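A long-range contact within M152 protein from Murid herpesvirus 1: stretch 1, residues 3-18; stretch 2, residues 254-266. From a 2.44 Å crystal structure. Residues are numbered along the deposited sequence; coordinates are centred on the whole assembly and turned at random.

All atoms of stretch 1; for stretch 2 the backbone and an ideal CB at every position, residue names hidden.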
ATOM      1  N   SER B   3       9.910  31.564  -1.613  1.00 79.95           N
ATOM      2  CA  SER B   3       8.492  31.292  -1.413  1.00 78.55           C
ATOM      3  C   SER B   3       8.060  31.432   0.052  1.00 73.43           C
ATOM      4  O   SER B   3       8.513  32.334   0.767  1.00 75.19           O
ATOM      5  CB  SER B   3       8.109  29.906  -1.965  1.00 76.59           C
ATOM      6  OG  SER B   3       8.932  28.865  -1.465  1.00 73.12           O
ATOM      7  N   TYR B   4       7.176  30.532   0.478  1.00 70.02           N
ATOM      8  CA  TYR B   4       6.616  30.538   1.825  1.00 67.19           C
ATOM      9  C   TYR B   4       7.392  29.578   2.724  1.00 64.98           C
ATOM     10  O   TYR B   4       7.569  29.833   3.924  1.00 63.58           O
ATOM     11  CB  TYR B   4       5.121  30.176   1.777  1.00 63.15           C
ATOM     12  CG  TYR B   4       4.819  28.840   1.135  1.00 54.87           C
ATOM     13  CD1 TYR B   4       4.436  27.751   1.908  1.00 55.76           C
ATOM     14  CD2 TYR B   4       4.916  28.666  -0.238  1.00 61.27           C
ATOM     15  CE1 TYR B   4       4.165  26.516   1.333  1.00 52.73           C
ATOM     16  CE2 TYR B   4       4.647  27.429  -0.831  1.00 63.00           C
ATOM     17  CZ  TYR B   4       4.273  26.354  -0.035  1.00 56.79           C
ATOM     18  OH  TYR B   4       4.011  25.123  -0.601  1.00 43.30           O
ATOM     19  N   MET B   5       7.852  28.483   2.115  1.00 64.29           N
ATOM     20  CA  MET B   5       8.666  27.461   2.780  1.00 60.63           C
ATOM     21  C   MET B   5      10.113  27.600   2.365  1.00 58.70           C
ATOM     22  O   MET B   5      10.408  28.174   1.316  1.00 56.08           O
ATOM     23  CB  MET B   5       8.205  26.064   2.367  1.00 54.46           C
ATOM     24  CG  MET B   5       8.205  25.846   0.873  1.00 51.65           C
ATOM     25  SD  MET B   5       8.096  24.144   0.261  1.00 38.07           S
ATOM     26  CE  MET B   5       8.679  24.497  -1.410  1.00 42.84           C
ATOM     27  N   ASP B   6      11.027  27.083   3.179  1.00 50.66           N
ATOM     28  CA  ASP B   6      12.389  26.933   2.669  1.00 56.49           C
ATOM     29  C   ASP B   6      12.868  25.483   2.679  1.00 52.06           C
ATOM     30  O   ASP B   6      12.588  24.710   3.607  1.00 45.53           O
ATOM     31  CB  ASP B   6      13.402  27.921   3.282  1.00 65.51           C
ATOM     32  CG  ASP B   6      13.654  27.676   4.744  1.00 69.59           C
ATOM     33  OD1 ASP B   6      14.627  26.970   5.091  1.00 73.29           O
ATOM     34  OD2 ASP B   6      12.883  28.211   5.557  1.00 76.41           O
ATOM     35  N   VAL B   7      13.559  25.131   1.600  1.00 52.07           N
ATOM     36  CA  VAL B   7      14.082  23.794   1.378  1.00 48.87           C
ATOM     37  C   VAL B   7      15.602  23.880   1.396  1.00 50.62           C
ATOM     38  O   VAL B   7      16.207  24.495   0.503  1.00 52.88           O
ATOM     39  CB  VAL B   7      13.618  23.260   0.006  1.00 46.12           C
ATOM     40  CG1 VAL B   7      14.185  21.871  -0.264  1.00 41.42           C
ATOM     41  CG2 VAL B   7      12.095  23.246  -0.065  1.00 42.21           C
ATOM     42  N   ARG B   8      16.216  23.286   2.416  1.00 47.49           N
ATOM     43  CA  ARG B   8      17.671  23.218   2.510  1.00 48.89           C
ATOM     44  C   ARG B   8      18.125  21.825   2.081  1.00 42.36           C
ATOM     45  O   ARG B   8      17.577  20.805   2.529  1.00 44.54           O
ATOM     46  CB  ARG B   8      18.147  23.522   3.935  1.00 88.04           C
ATOM     47  CG  ARG B   8      17.951  24.968   4.381  1.00 88.04           C
ATOM     48  CD  ARG B   8      18.379  25.193   5.838  1.00 88.04           C
ATOM     49  NE  ARG B   8      17.327  24.877   6.812  1.00 93.79           N
ATOM     50  CZ  ARG B   8      17.400  23.907   7.722  1.00 88.97           C
ATOM     51  NH1 ARG B   8      18.475  23.139   7.808  1.00 88.04           N
ATOM     52  NH2 ARG B   8      16.391  23.701   8.558  1.00 94.70           N
ATOM     53  N   ILE B   9      19.128  21.773   1.220  1.00 42.50           N
ATOM     54  CA  ILE B   9      19.608  20.492   0.729  1.00 42.54           C
ATOM     55  C   ILE B   9      20.993  20.160   1.280  1.00 41.21           C
ATOM     56  O   ILE B   9      21.903  20.976   1.197  1.00 44.52           O
ATOM     57  CB  ILE B   9      19.585  20.470  -0.796  1.00 39.82           C
ATOM     58  CG1 ILE B   9      18.140  20.556  -1.253  1.00 38.39           C
ATOM     59  CG2 ILE B   9      20.240  19.197  -1.334  1.00 39.03           C
ATOM     60  CD1 ILE B   9      17.976  20.890  -2.712  1.00 41.94           C
ATOM     61  N   PHE B  10      21.146  18.970   1.850  1.00 39.31           N
ATOM     62  CA  PHE B  10      22.412  18.583   2.461  1.00 40.02           C
ATOM     63  C   PHE B  10      23.008  17.400   1.722  1.00 41.41           C
ATOM     64  O   PHE B  10      22.392  16.345   1.611  1.00 44.10           O
ATOM     65  CB  PHE B  10      22.224  18.259   3.950  1.00 45.20           C
ATOM     66  CG  PHE B  10      21.637  19.399   4.742  1.00 52.65           C
ATOM     67  CD1 PHE B  10      22.458  20.387   5.284  1.00 64.24           C
ATOM     68  CD2 PHE B  10      20.268  19.506   4.926  1.00 50.11           C
ATOM     69  CE1 PHE B  10      21.914  21.455   6.007  1.00 63.99           C
ATOM     70  CE2 PHE B  10      19.725  20.564   5.651  1.00 56.21           C
ATOM     71  CZ  PHE B  10      20.554  21.536   6.189  1.00 59.21           C
ATOM     72  N   GLU B  11      24.196  17.598   1.184  1.00 48.52           N
ATOM     73  CA  GLU B  11      24.883  16.539   0.482  1.00 48.37           C
ATOM     74  C   GLU B  11      26.243  16.373   1.106  1.00 52.00           C
ATOM     75  O   GLU B  11      26.965  17.336   1.273  1.00 54.72           O
ATOM     76  CB  GLU B  11      25.025  16.895  -0.995  1.00 48.54           C
ATOM     77  CG  GLU B  11      23.736  17.358  -1.623  1.00 44.63           C
ATOM     78  CD  GLU B  11      23.944  18.160  -2.878  1.00 53.84           C
ATOM     79  OE1 GLU B  11      23.651  17.650  -3.973  1.00 50.37           O
ATOM     80  OE2 GLU B  11      24.376  19.318  -2.767  1.00 54.88           O
ATOM     81  N   ASP B  12      26.604  15.149   1.444  1.00 59.65           N
ATOM     82  CA  ASP B  12      27.934  14.918   1.962  1.00 68.80           C
ATOM     83  C   ASP B  12      28.703  14.205   0.879  1.00 60.27           C
ATOM     84  O   ASP B  12      29.430  14.829   0.117  1.00 67.15           O
ATOM     85  CB  ASP B  12      27.891  14.062   3.225  1.00 73.39           C
ATOM     86  CG  ASP B  12      29.272  13.733   3.752  1.00 82.41           C
ATOM     87  OD1 ASP B  12      30.212  14.502   3.477  1.00 77.28           O
ATOM     88  OD2 ASP B  12      29.421  12.708   4.444  1.00 88.80           O
ATOM     89  N   GLU B  13      28.522  12.899   0.798  1.00 58.10           N
ATOM     90  CA  GLU B  13      29.173  12.115  -0.227  1.00 54.55           C
ATOM     91  C   GLU B  13      28.111  11.299  -0.932  1.00 51.38           C
ATOM     92  O   GLU B  13      27.343  10.607  -0.280  1.00 51.76           O
ATOM     93  CB  GLU B  13      30.220  11.201   0.413  1.00 46.71           C
ATOM     94  CG  GLU B  13      31.542  11.161  -0.322  1.00 48.77           C
ATOM     95  CD  GLU B  13      32.649  10.486   0.459  1.00 50.07           C
ATOM     96  OE1 GLU B  13      32.355   9.765   1.424  1.00 58.82           O
ATOM     97  OE2 GLU B  13      33.822  10.679   0.103  1.00 49.67           O
ATOM     98  N   ARG B  14      28.058  11.359  -2.255  1.00 41.68           N
ATOM     99  CA  ARG B  14      27.094  10.529  -2.977  1.00 43.56           C
ATOM    100  C   ARG B  14      27.340   9.047  -2.692  1.00 41.74           C
ATOM    101  O   ARG B  14      28.481   8.578  -2.770  1.00 45.87           O
ATOM    102  CB  ARG B  14      27.126  10.801  -4.488  1.00 42.80           C
ATOM    103  CG  ARG B  14      26.254  11.973  -4.941  1.00 44.09           C
ATOM    104  CD  ARG B  14      24.757  11.738  -4.674  1.00 46.35           C
ATOM    105  NE  ARG B  14      23.994  12.984  -4.788  1.00 53.23           N
ATOM    106  CZ  ARG B  14      23.193  13.292  -5.805  1.00 47.72           C
ATOM    107  NH1 ARG B  14      23.015  12.437  -6.801  1.00 51.88           N
ATOM    108  NH2 ARG B  14      22.553  14.448  -5.821  1.00 45.51           N
ATOM    109  N   VAL B  15      26.279   8.321  -2.336  1.00 41.38           N
ATOM    110  CA  VAL B  15      26.366   6.872  -2.145  1.00 38.94           C
ATOM    111  C   VAL B  15      26.004   6.138  -3.433  1.00 40.94           C
ATOM    112  O   VAL B  15      24.949   6.377  -4.026  1.00 42.02           O
ATOM    113  CB  VAL B  15      25.441   6.381  -1.032  1.00 40.99           C
ATOM    114  CG1 VAL B  15      25.596   4.877  -0.853  1.00 33.40           C
ATOM    115  CG2 VAL B  15      25.712   7.120   0.283  1.00 35.76           C
ATOM    116  N   ASP B  16      26.890   5.263  -3.885  1.00 43.23           N
ATOM    117  CA  ASP B  16      26.612   4.464  -5.063  1.00 46.62           C
ATOM    118  C   ASP B  16      25.843   3.221  -4.625  1.00 43.56           C
ATOM    119  O   ASP B  16      26.392   2.344  -3.978  1.00 45.36           O
ATOM    120  CB  ASP B  16      27.915   4.063  -5.749  1.00 46.27           C
ATOM    121  CG  ASP B  16      27.688   3.219  -6.996  1.00 56.32           C
ATOM    122  OD1 ASP B  16      26.608   3.330  -7.638  1.00 54.03           O
ATOM    123  OD2 ASP B  16      28.610   2.454  -7.337  1.00 55.12           O
ATOM    124  N   ILE B  17      24.570   3.151  -4.985  1.00 43.74           N
ATOM    125  CA  ILE B  17      23.709   2.064  -4.536  1.00 48.60           C
ATOM    126  C   ILE B  17      23.635   0.897  -5.512  1.00 44.35           C
ATOM    127  O   ILE B  17      22.858  -0.020  -5.308  1.00 51.91           O
ATOM    128  CB  ILE B  17      22.293   2.566  -4.360  1.00 41.81           C
ATOM    129  CG1 ILE B  17      21.818   3.191  -5.669  1.00 36.59           C
ATOM    130  CG2 ILE B  17      22.232   3.596  -3.227  1.00 38.48           C
ATOM    131  CD1 ILE B  17      20.349   3.362  -5.722  1.00 40.37           C
ATOM    132  N   CYS B  18      24.435   0.930  -6.570  1.00 46.61           N
ATOM    133  CA  CYS B  18      24.316  -0.056  -7.642  1.00 44.88           C
ATOM    134  C   CYS B  18      25.246  -1.252  -7.520  1.00 46.23           C
ATOM    135  O   CYS B  18      25.233  -2.142  -8.378  1.00 47.17           O
ATOM    136  CB  CYS B  18      24.507   0.613  -8.997  1.00 46.84           C
ATOM    137  SG  CYS B  18      23.156   1.703  -9.402  1.00 55.24           S
ATOM    138  N   UNK B 254      17.583  10.357   1.074  1.00 37.59           N
ATOM    139  CA  UNK B 254      17.757   9.497  -0.087  1.00 31.97           C
ATOM    140  C   UNK B 254      18.914   8.540   0.153  1.00 32.50           C
ATOM    141  O   UNK B 254      19.916   8.908   0.769  1.00 32.53           O
ATOM    142  CB  UNK B 254      17.996  10.327  -1.350  1.00 31.97           C
ATOM    143  N   UNK B 255      18.773   7.295  -0.315  1.00 34.52           N
ATOM    144  CA  UNK B 255      19.855   6.334  -0.087  1.00 36.64           C
ATOM    145  C   UNK B 255      21.137   6.783  -0.786  1.00 38.20           C
ATOM    146  O   UNK B 255      22.209   6.306  -0.430  1.00 35.63           O
ATOM    147  CB  UNK B 255      19.447   4.943  -0.577  1.00 36.64           C
ATOM    148  N   UNK B 256      21.032   7.684  -1.762  1.00 37.23           N
ATOM    149  CA  UNK B 256      22.231   8.171  -2.441  1.00 35.92           C
ATOM    150  C   UNK B 256      23.014   9.186  -1.611  1.00 36.38           C
ATOM    151  O   UNK B 256      24.081   9.639  -2.033  1.00 38.59           O
ATOM    152  CB  UNK B 256      21.846   8.798  -3.782  1.00 35.92           C
ATOM    153  N   UNK B 257      22.498   9.544  -0.440  1.00 34.80           N
ATOM    154  CA  UNK B 257      23.320  10.255   0.527  1.00 36.61           C
ATOM    155  C   UNK B 257      23.026  11.720   0.755  1.00 39.24           C
ATOM    156  O   UNK B 257      23.660  12.364   1.587  1.00 49.29           O
ATOM    157  CB  UNK B 257      24.784  10.133   0.098  1.00 36.61           C
ATOM    158  N   UNK B 258      22.066  12.254   0.022  1.00 37.34           N
ATOM    159  CA  UNK B 258      21.595  13.593   0.290  1.00 31.02           C
ATOM    160  C   UNK B 258      20.318  13.564   1.132  1.00 33.76           C
ATOM    161  O   UNK B 258      19.613  12.553   1.152  1.00 36.10           O
ATOM    162  CB  UNK B 258      21.355  14.341  -1.023  1.00 31.02           C
ATOM    163  N   UNK B 259      20.029  14.658   1.844  1.00 32.40           N
ATOM    164  CA  UNK B 259      18.724  14.817   2.471  1.00 31.50           C
ATOM    165  C   UNK B 259      18.303  16.266   2.404  1.00 36.93           C
ATOM    166  O   UNK B 259      19.157  17.155   2.325  1.00 38.24           O
ATOM    167  CB  UNK B 259      18.746  14.330   3.921  1.00 31.50           C
ATOM    168  N   UNK B 260      16.991  16.507   2.420  1.00 35.60           N
ATOM    169  CA  UNK B 260      16.470  17.867   2.365  1.00 31.90           C
ATOM    170  C   UNK B 260      15.573  18.131   3.561  1.00 40.66           C
ATOM    171  O   UNK B 260      14.813  17.258   3.990  1.00 40.00           O
ATOM    172  CB  UNK B 260      15.705  18.104   1.061  1.00 31.90           C
ATOM    173  N   UNK B 261      15.656  19.337   4.109  1.00 43.26           N
ATOM    174  CA  UNK B 261      14.731  19.721   5.164  1.00 44.25           C
ATOM    175  C   UNK B 261      13.704  20.622   4.502  1.00 45.36           C
ATOM    176  O   UNK B 261      14.059  21.456   3.640  1.00 35.46           O
ATOM    177  CB  UNK B 261      15.436  20.414   6.332  1.00 44.25           C
ATOM    178  N   UNK B 262      12.436  20.438   4.875  1.00 38.60           N
ATOM    179  CA  UNK B 262      11.374  21.263   4.322  1.00 38.59           C
ATOM    180  C   UNK B 262      10.601  21.786   5.510  1.00 39.88           C
ATOM    181  O   UNK B 262      10.172  21.002   6.361  1.00 42.68           O
ATOM    182  CB  UNK B 262      10.479  20.491   3.350  1.00 38.59           C
ATOM    183  N   UNK B 263      10.428  23.105   5.573  1.00 40.45           N
ATOM    184  CA  UNK B 263       9.733  23.715   6.701  1.00 41.73           C
ATOM    185  C   UNK B 263       9.308  25.121   6.356  1.00 42.78           C
ATOM    186  O   UNK B 263       9.628  25.599   5.271  1.00 50.23           O
ATOM    187  CB  UNK B 263      10.617  23.720   7.950  1.00 41.73           C
ATOM    188  N   UNK B 264       8.575  25.779   7.251  1.00 49.88           N
ATOM    189  CA  UNK B 264       8.187  27.177   7.038  1.00 59.27           C
ATOM    190  C   UNK B 264       9.202  28.143   7.691  1.00 60.67           C
ATOM    191  O   UNK B 264       9.741  27.855   8.770  1.00 57.01           O
ATOM    192  CB  UNK B 264       6.786  27.424   7.601  1.00 59.27           C
ATOM    193  N   UNK B 265       9.462  29.281   7.053  1.00 65.51           N
ATOM    194  CA  UNK B 265      10.223  30.349   7.722  1.00 83.22           C
ATOM    195  C   UNK B 265       9.640  31.720   7.430  1.00 82.13           C
ATOM    196  O   UNK B 265       8.874  31.866   6.476  1.00 77.68           O
ATOM    197  CB  UNK B 265      11.690  30.312   7.288  1.00 83.22           C
ATOM    198  N   UNK B 266      10.035  32.692   8.263  1.00 84.18           N
ATOM    199  CA  UNK B 266       9.561  34.089   8.271  1.00 85.73           C
ATOM    200  C   UNK B 266       8.381  34.437   7.351  1.00 90.44           C
ATOM    201  O   UNK B 266       8.428  35.392   6.569  1.00 86.64           O
ATOM    202  CB  UNK B 266      10.734  34.995   7.891  1.00 85.73           C
TER

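The strand of stretch 2 runs antiparallel to that of stretch 1. Position 254 has nothing of stretch 1 within 5.5 Å of its ideal CB; it is S254, the first residue of a type I turn. At 255, phi of -63° suits proline among many others, and the ideal CB lies 4.1 Å from I17 CG2, favouring an apolar group. P255 places its CB against that methyl.

Position 256 offers its carbonyl to stretch 1: V15 N donates to the backbone O of 256 at 2.6 Å. Its CB lies near R14 CD, where a small or medium side chain would fit. T256 does so, its OG1 over one face of the R14 guanidinium and accepting a hydrogen bond from S254 OG (2.8 Å).

At 257, phi is 108°, and an ideal CB would sit 2.6 Å from E13 O, besides jamming against the preceding carbonyl. Only glycine suits; the residue is G257.

Position 258 points to the face carrying I9 and V7, with its ideal CB 3.9 Å from E11 CG, so apolar or long side chains are plausible. In W258, CD1 lies 3.9 Å from R14 NH2, over the guanidinium face.

The CB of 259 turns to the other face, with F10, whose backbone exchanges two hydrogen bonds with this residue (F10 N to 259 O, 2.7 Å; 259 N to F10 O, 2.9 Å). An aromatic ring or a larger aliphatic side chain would suit. Y259 receives F10 CB over its face, 3.7 Å from the centroid; the two rings are near parallel but slid apart.

At 260 the ideal CB has V7 CG1 and I9 CG1 close by, at 4.3 and 4.2 Å, suiting a small apolar group. A260 touches both.

At 261, R8 NH2 and F10 CE2 lie 4.1 and 4.3 Å from the ideal CB, inviting a side chain both polar and apolar, though valine could also serve. T261 puts OG1 over the R8 guanidinium without hydrogen bonding to it, and CG2 3.6 Å from F10 CE2.

Position 262 faces V7 CG2 and M5 SD, so a branched aliphatic is natural; V262 meets them through CG1, at 4.1 and 3.9 Å.

Position 263 shares its face with D6, whose carboxylate favours a basic residue. K263 forms a salt bridge, NZ to D6 OD2 at 3.1 Å, although NZ is imprecisely placed.

At 264 the CB points away, so many residues would do; the ring of Y264 nevertheless returns, CE2 3.6 Å from Y4 CD1, edge to edge. Position 265 brings its CB near D6 OD2, suiting a small donor; S265 OG, less surely placed, lies 2.9 Å from D6 OD2, a weak hydrogen bond at most, since its proton has another acceptor within reach. Position 266 is the poorly ordered E266.

Stretch 2, residues 254-266: SPTGWYATVKYSE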
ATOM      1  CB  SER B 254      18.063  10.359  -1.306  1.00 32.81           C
ATOM      2  OG  SER B 254      18.578   9.567  -2.358  1.00 33.29           O
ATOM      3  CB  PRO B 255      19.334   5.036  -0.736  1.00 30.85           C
ATOM      4  CG  PRO B 255      17.855   5.242  -0.932  1.00 35.89           C
ATOM      5  CD  PRO B 255      17.601   6.705  -0.998  1.00 30.57           C
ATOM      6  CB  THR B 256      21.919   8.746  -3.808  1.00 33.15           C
ATOM      7  OG1 THR B 256      21.055   9.875  -3.651  1.00 35.06           O
ATOM      8  CG2 THR B 256      21.243   7.712  -4.643  1.00 32.70           C
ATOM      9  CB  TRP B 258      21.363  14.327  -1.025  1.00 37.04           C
ATOM     10  CG  TRP B 258      20.272  13.751  -1.888  1.00 33.45           C
ATOM     11  CD1 TRP B 258      20.422  12.881  -2.935  1.00 33.08           C
ATOM     12  CD2 TRP B 258      18.862  14.035  -1.797  1.00 31.75           C
ATOM     13  NE1 TRP B 258      19.194  12.612  -3.493  1.00 32.41           N
ATOM     14  CE2 TRP B 258      18.223  13.309  -2.819  1.00 31.15           C
ATOM     15  CE3 TRP B 258      18.088  14.841  -0.953  1.00 31.74           C
ATOM     16  CZ2 TRP B 258      16.835  13.355  -3.015  1.00 29.72           C
ATOM     17  CZ3 TRP B 258      16.708  14.888  -1.147  1.00 30.60           C
ATOM     18  CH2 TRP B 258      16.097  14.152  -2.172  1.00 30.13           C
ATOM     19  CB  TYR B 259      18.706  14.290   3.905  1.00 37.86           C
ATOM     20  CG  TYR B 259      19.576  15.031   4.889  1.00 40.79           C
ATOM     21  CD1 TYR B 259      19.064  16.074   5.656  1.00 42.23           C
ATOM     22  CD2 TYR B 259      20.903  14.666   5.083  1.00 40.92           C
ATOM     23  CE1 TYR B 259      19.856  16.740   6.579  1.00 47.16           C
ATOM     24  CE2 TYR B 259      21.702  15.330   6.000  1.00 45.38           C
ATOM     25  CZ  TYR B 259      21.174  16.364   6.742  1.00 50.50           C
ATOM     26  OH  TYR B 259      21.976  17.016   7.647  1.00 65.70           O
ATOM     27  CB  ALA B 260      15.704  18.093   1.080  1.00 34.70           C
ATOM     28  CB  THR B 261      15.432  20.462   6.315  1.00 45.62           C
ATOM     29  OG1 THR B 261      16.081  21.620   5.788  1.00 52.30           O
ATOM     30  CG2 THR B 261      16.484  19.587   6.950  1.00 43.63           C
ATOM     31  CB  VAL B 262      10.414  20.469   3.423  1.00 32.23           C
ATOM     32  CG1 VAL B 262       9.566  21.419   2.610  1.00 32.63           C
ATOM     33  CG2 VAL B 262      11.164  19.512   2.504  1.00 27.89           C
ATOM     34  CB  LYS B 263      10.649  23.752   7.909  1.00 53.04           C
ATOM     35  CG  LYS B 263      11.818  24.657   7.713  1.00 56.56           C
ATOM     36  CD  LYS B 263      12.524  24.850   9.028  1.00 69.09           C
ATOM     37  CE  LYS B 263      13.558  25.952   8.890  1.00 95.58           C
ATOM     38  NZ  LYS B 263      12.998  27.297   8.519  1.00 80.02           N
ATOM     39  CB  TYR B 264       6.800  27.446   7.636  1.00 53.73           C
ATOM     40  CG  TYR B 264       5.624  26.706   7.028  1.00 48.78           C
ATOM     41  CD1 TYR B 264       4.972  25.706   7.741  1.00 41.22           C
ATOM     42  CD2 TYR B 264       5.128  27.047   5.770  1.00 48.98           C
ATOM     43  CE1 TYR B 264       3.872  25.035   7.205  1.00 44.73           C
ATOM     44  CE2 TYR B 264       4.028  26.385   5.218  1.00 45.38           C
ATOM     45  CZ  TYR B 264       3.404  25.378   5.945  1.00 49.70           C
ATOM     46  OH  TYR B 264       2.308  24.720   5.406  1.00 47.20           O
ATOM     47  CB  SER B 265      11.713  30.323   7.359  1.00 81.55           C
ATOM     48  OG  SER B 265      12.430  29.381   8.140  1.00 72.50           O
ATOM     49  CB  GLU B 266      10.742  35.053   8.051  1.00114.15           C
ATOM     50  CG  GLU B 266      10.487  36.585   8.474  1.00110.82           C
ATOM     51  CD  GLU B 266      11.632  37.432   7.980  1.00100.63           C
ATOM     52  OE1 GLU B 266      12.707  36.810   7.697  1.00103.86           O
ATOM     53  OE2 GLU B 266      11.493  38.688   7.846  1.00102.73           O
TER
HETATM   54  O   HOH W   1      14.622  23.645   5.619  1.00 51.38           O
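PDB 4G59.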